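Local atomic coordinates of DR2417 (Deinococcus radiodurans, PDB entry 4XWW), a protein that degrades RNA as a 5'-3' exonuclease, probably also with roles in rRNA and mRNA maturation and possible endonuclease activity, and forms a homodimer. Residues M151-P156 with S379-Q384. Numbering follows the deposited sequence.
Sequences MTHSIP and SGHASQ. With ZN (zinc ion), chain E; nucleotides of chain C.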
loop_
_atom_site.group_PDB
_atom_site.type_symbol
_atom_site.label_atom_id
_atom_site.label_comp_id
_atom_site.label_asym_id
_atom_site.label_seq_id
_atom_site.Cartn_x
_atom_site.Cartn_y
_atom_site.Cartn_z
ATOM N N MET A 151 29.485 3.700 12.231
ATOM C CA MET A 151 28.359 2.829 12.577
ATOM C C MET A 151 27.959 2.022 11.346
ATOM O O MET A 151 27.776 2.575 10.271
ATOM C CB MET A 151 27.158 3.631 13.098
ATOM C CG MET A 151 27.492 4.461 14.368
ATOM S SD MET A 151 27.710 3.369 15.789
ATOM C CE MET A 151 26.019 2.953 16.105
ATOM N N THR A 152 27.834 0.709 11.503
ATOM C CA THR A 152 27.368 -0.103 10.385
ATOM C C THR A 152 25.949 0.286 9.966
ATOM O O THR A 152 25.124 0.699 10.782
ATOM C CB THR A 152 27.393 -1.611 10.708
ATOM O OG1 THR A 152 26.840 -1.838 12.013
ATOM C CG2 THR A 152 28.801 -2.147 10.675
ATOM N N HIS A 153 25.701 0.150 8.670
ATOM C CA HIS A 153 24.436 0.528 8.041
ATOM C C HIS A 153 24.401 -0.214 6.704
ATOM O O HIS A 153 25.268 -1.045 6.432
ATOM C CB HIS A 153 24.375 2.064 7.888
ATOM C CG HIS A 153 23.028 2.610 7.505
ATOM N ND1 HIS A 153 21.834 1.989 7.832
ATOM C CD2 HIS A 153 22.696 3.729 6.814
ATOM C CE1 HIS A 153 20.829 2.706 7.358
ATOM N NE2 HIS A 153 21.322 3.747 6.719
ATOM N N SER A 154 23.421 0.102 5.869
ATOM C CA SER A 154 23.200 -0.610 4.615
ATOM C C SER A 154 23.930 0.052 3.442
ATOM O O SER A 154 23.711 -0.317 2.279
ATOM C CB SER A 154 21.707 -0.663 4.328
ATOM O OG SER A 154 21.156 0.618 4.590
ATOM N N ILE A 155 24.761 1.049 3.757
ATOM C CA ILE A 155 25.654 1.682 2.775
ATOM C C ILE A 155 27.000 1.920 3.487
ATOM O O ILE A 155 27.018 2.154 4.692
ATOM C CB ILE A 155 25.053 3.015 2.220
ATOM C CG1 ILE A 155 25.815 3.503 0.976
ATOM C CG2 ILE A 155 25.051 4.116 3.297
ATOM C CD1 ILE A 155 25.221 4.764 0.337
ATOM N N PRO A 156 28.130 1.803 2.768
ATOM C CA PRO A 156 29.437 2.082 3.386
ATOM C C PRO A 156 29.632 3.560 3.756
ATOM O O PRO A 156 28.849 4.419 3.312
ATOM C CB PRO A 156 30.443 1.672 2.293
ATOM C CG PRO A 156 29.705 0.722 1.424
ATOM C CD PRO A 156 28.268 1.178 1.436
ATOM N N SER A 379 17.645 -5.754 7.273
ATOM C CA SER A 379 17.458 -4.308 7.385
ATOM C C SER A 379 18.776 -3.570 7.646
ATOM O O SER A 379 19.686 -4.106 8.281
ATOM C CB SER A 379 16.461 -4.006 8.521
ATOM O OG SER A 379 16.332 -2.607 8.753
ATOM N N GLY A 380 18.860 -2.345 7.153
ATOM C CA GLY A 380 19.970 -1.477 7.500
ATOM C C GLY A 380 19.830 -0.865 8.890
ATOM O O GLY A 380 20.725 -0.135 9.322
ATOM N N HIS A 381 18.706 -1.094 9.574
ATOM C CA HIS A 381 18.488 -0.370 10.834
ATOM C C HIS A 381 18.353 -1.295 12.055
ATOM O O HIS A 381 17.801 -2.391 11.979
ATOM C CB HIS A 381 17.260 0.545 10.736
ATOM C CG HIS A 381 17.311 1.541 9.620
ATOM N ND1 HIS A 381 17.769 2.829 9.801
ATOM C CD2 HIS A 381 16.966 1.440 8.310
ATOM C CE1 HIS A 381 17.690 3.485 8.656
ATOM N NE2 HIS A 381 17.208 2.665 7.738
ATOM N N ALA A 382 18.843 -0.791 13.184
ATOM C CA ALA A 382 18.794 -1.444 14.493
ATOM C C ALA A 382 17.410 -1.793 14.986
ATOM O O ALA A 382 16.531 -0.939 15.010
ATOM C CB ALA A 382 19.450 -0.538 15.518
ATOM N N SER A 383 17.251 -3.028 15.453
ATOM C CA SER A 383 16.047 -3.418 16.164
ATOM C C SER A 383 16.243 -3.101 17.649
ATOM O O SER A 383 17.267 -2.524 18.034
ATOM C CB SER A 383 15.764 -4.899 15.927
ATOM O OG SER A 383 15.544 -5.117 14.544
ATOM N N GLN A 384 15.268 -3.477 18.473
ATOM C CA GLN A 384 15.245 -3.054 19.882
ATOM C C GLN A 384 16.505 -3.413 20.679
ATOM O O GLN A 384 16.988 -2.593 21.474
ATOM C CB GLN A 384 14.004 -3.644 20.594
ATOM C CG GLN A 384 12.699 -3.009 20.136
ATOM C CD GLN A 384 11.457 -3.684 20.724
ATOM O OE1 GLN A 384 11.557 -4.664 21.458
ATOM N NE2 GLN A 384 10.286 -3.158 20.385
HETATM ZN ZN ZN E . 20.523 5.435 5.640
ATOM P P U C 2 15.391 -1.729 5.518
ATOM O OP1 U C 2 16.751 -1.462 5.000
ATOM O OP2 U C 2 15.182 -1.913 6.972
ATOM O "O5'" U C 2 14.402 -0.564 5.070
ATOM C "C5'" U C 2 14.375 -0.079 3.718
ATOM C "C4'" U C 2 14.129 1.411 3.699
ATOM O "O4'" U C 2 12.740 1.690 4.036
ATOM C "C3'" U C 2 14.971 2.237 4.669
ATOM O "O3'" U C 2 15.371 3.434 4.019
ATOM C "C2'" U C 2 13.980 2.590 5.773
ATOM O "O2'" U C 2 14.316 3.780 6.455
ATOM C "C1'" U C 2 12.697 2.750 4.964
ATOM N N1 U C 2 11.465 2.634 5.755
ATOM C C2 U C 2 10.445 3.525 5.484
ATOM O O2 U C 2 10.526 4.383 4.623
ATOM N N3 U C 2 9.325 3.371 6.262
ATOM C C4 U C 2 9.122 2.443 7.259
ATOM O O4 U C 2 8.051 2.433 7.869
ATOM C C5 U C 2 10.225 1.561 7.483
ATOM C C6 U C 2 11.332 1.684 6.741
ATOM P P U C 3 16.846 3.996 4.233
ATOM O OP1 U C 3 17.583 3.037 5.087
ATOM O OP2 U C 3 16.742 5.416 4.642
ATOM O "O5'" U C 3 17.471 3.913 2.773
ATOM C "C5'" U C 3 17.462 2.674 2.048
ATOM C "C4'" U C 3 17.085 2.929 0.611
ATOM O "O4'" U C 3 15.636 2.929 0.485
ATOM C "C3'" U C 3 17.567 4.263 0.047
ATOM O "O3'" U C 3 18.078 4.073 -1.262
ATOM C "C2'" U C 3 16.303 5.115 0.022
ATOM O "O2'" U C 3 16.307 6.107 -0.984
ATOM C "C1'" U C 3 15.235 4.061 -0.254
ATOM N N1 U C 3 13.897 4.463 0.195
ATOM C C2 U C 3 12.854 4.341 -0.702
ATOM O O2 U C 3 12.999 3.903 -1.830
ATOM N N3 U C 3 11.634 4.747 -0.224
ATOM C C4 U C 3 11.353 5.253 1.027
ATOM O O4 U C 3 10.197 5.574 1.305
ATOM C C5 U C 3 12.486 5.353 1.894
ATOM C C6 U C 3 13.691 4.969 1.457
HETATM O O HOH W 1 18.844 5.762 6.385
#
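His153 uses both ring nitrogens at once: NE2 binds a zinc ion at 2.2 Å, while ND1 donates a hydrogen bond to the backbone O of Gly380, 2.8 Å away. The oxygen lies almost in the imidazole plane, although ND1 stands above the plane of the carbonyl, 39° out of it. With CG anti to the backbone N (chi1 -169°), the ring reaches across to the 379-384 loop, and its two bonds fix how it is turned. Gly380 therefore acts as a second-shell residue, orienting a zinc ligand and probably making NE2 a somewhat better electron-pair donor to the zinc ion.

The same ring presents its CE1 edge to a face of His381, with CE1 of His153 3.5 Å from CE1 of His381. The planes meet at 67° in an edge-to-face pair. CG of His381 lies anti to the carbonyl carbon, which carries the ring to the RNA, where NE2 donates to OP1 of U3 of chain C at 2.7 Å. Its other nitrogen, ND1, is hydrogen-bonded to Asp209, so the ring is held at both ends. Ser154 adds packing: its CB lies 3.7 Å from CA of Gly380, and its OG lies over one face of the His153 ring, toward the rim. Gly380 N in turn donates a nearly straight bond to OP1 of U2 of chain C, so this residue serves both the zinc ligand and the RNA backbone.

His84 and His86 bind the same zinc ion, and a water ligand of the metal donates to OP2 of U3 of chain C. The loop after strand 144-150 thus joins the substrate-binding loop before helix 384-394 at the RNA-filled active site of a beta-CASP metallo-beta-lactamase nuclease.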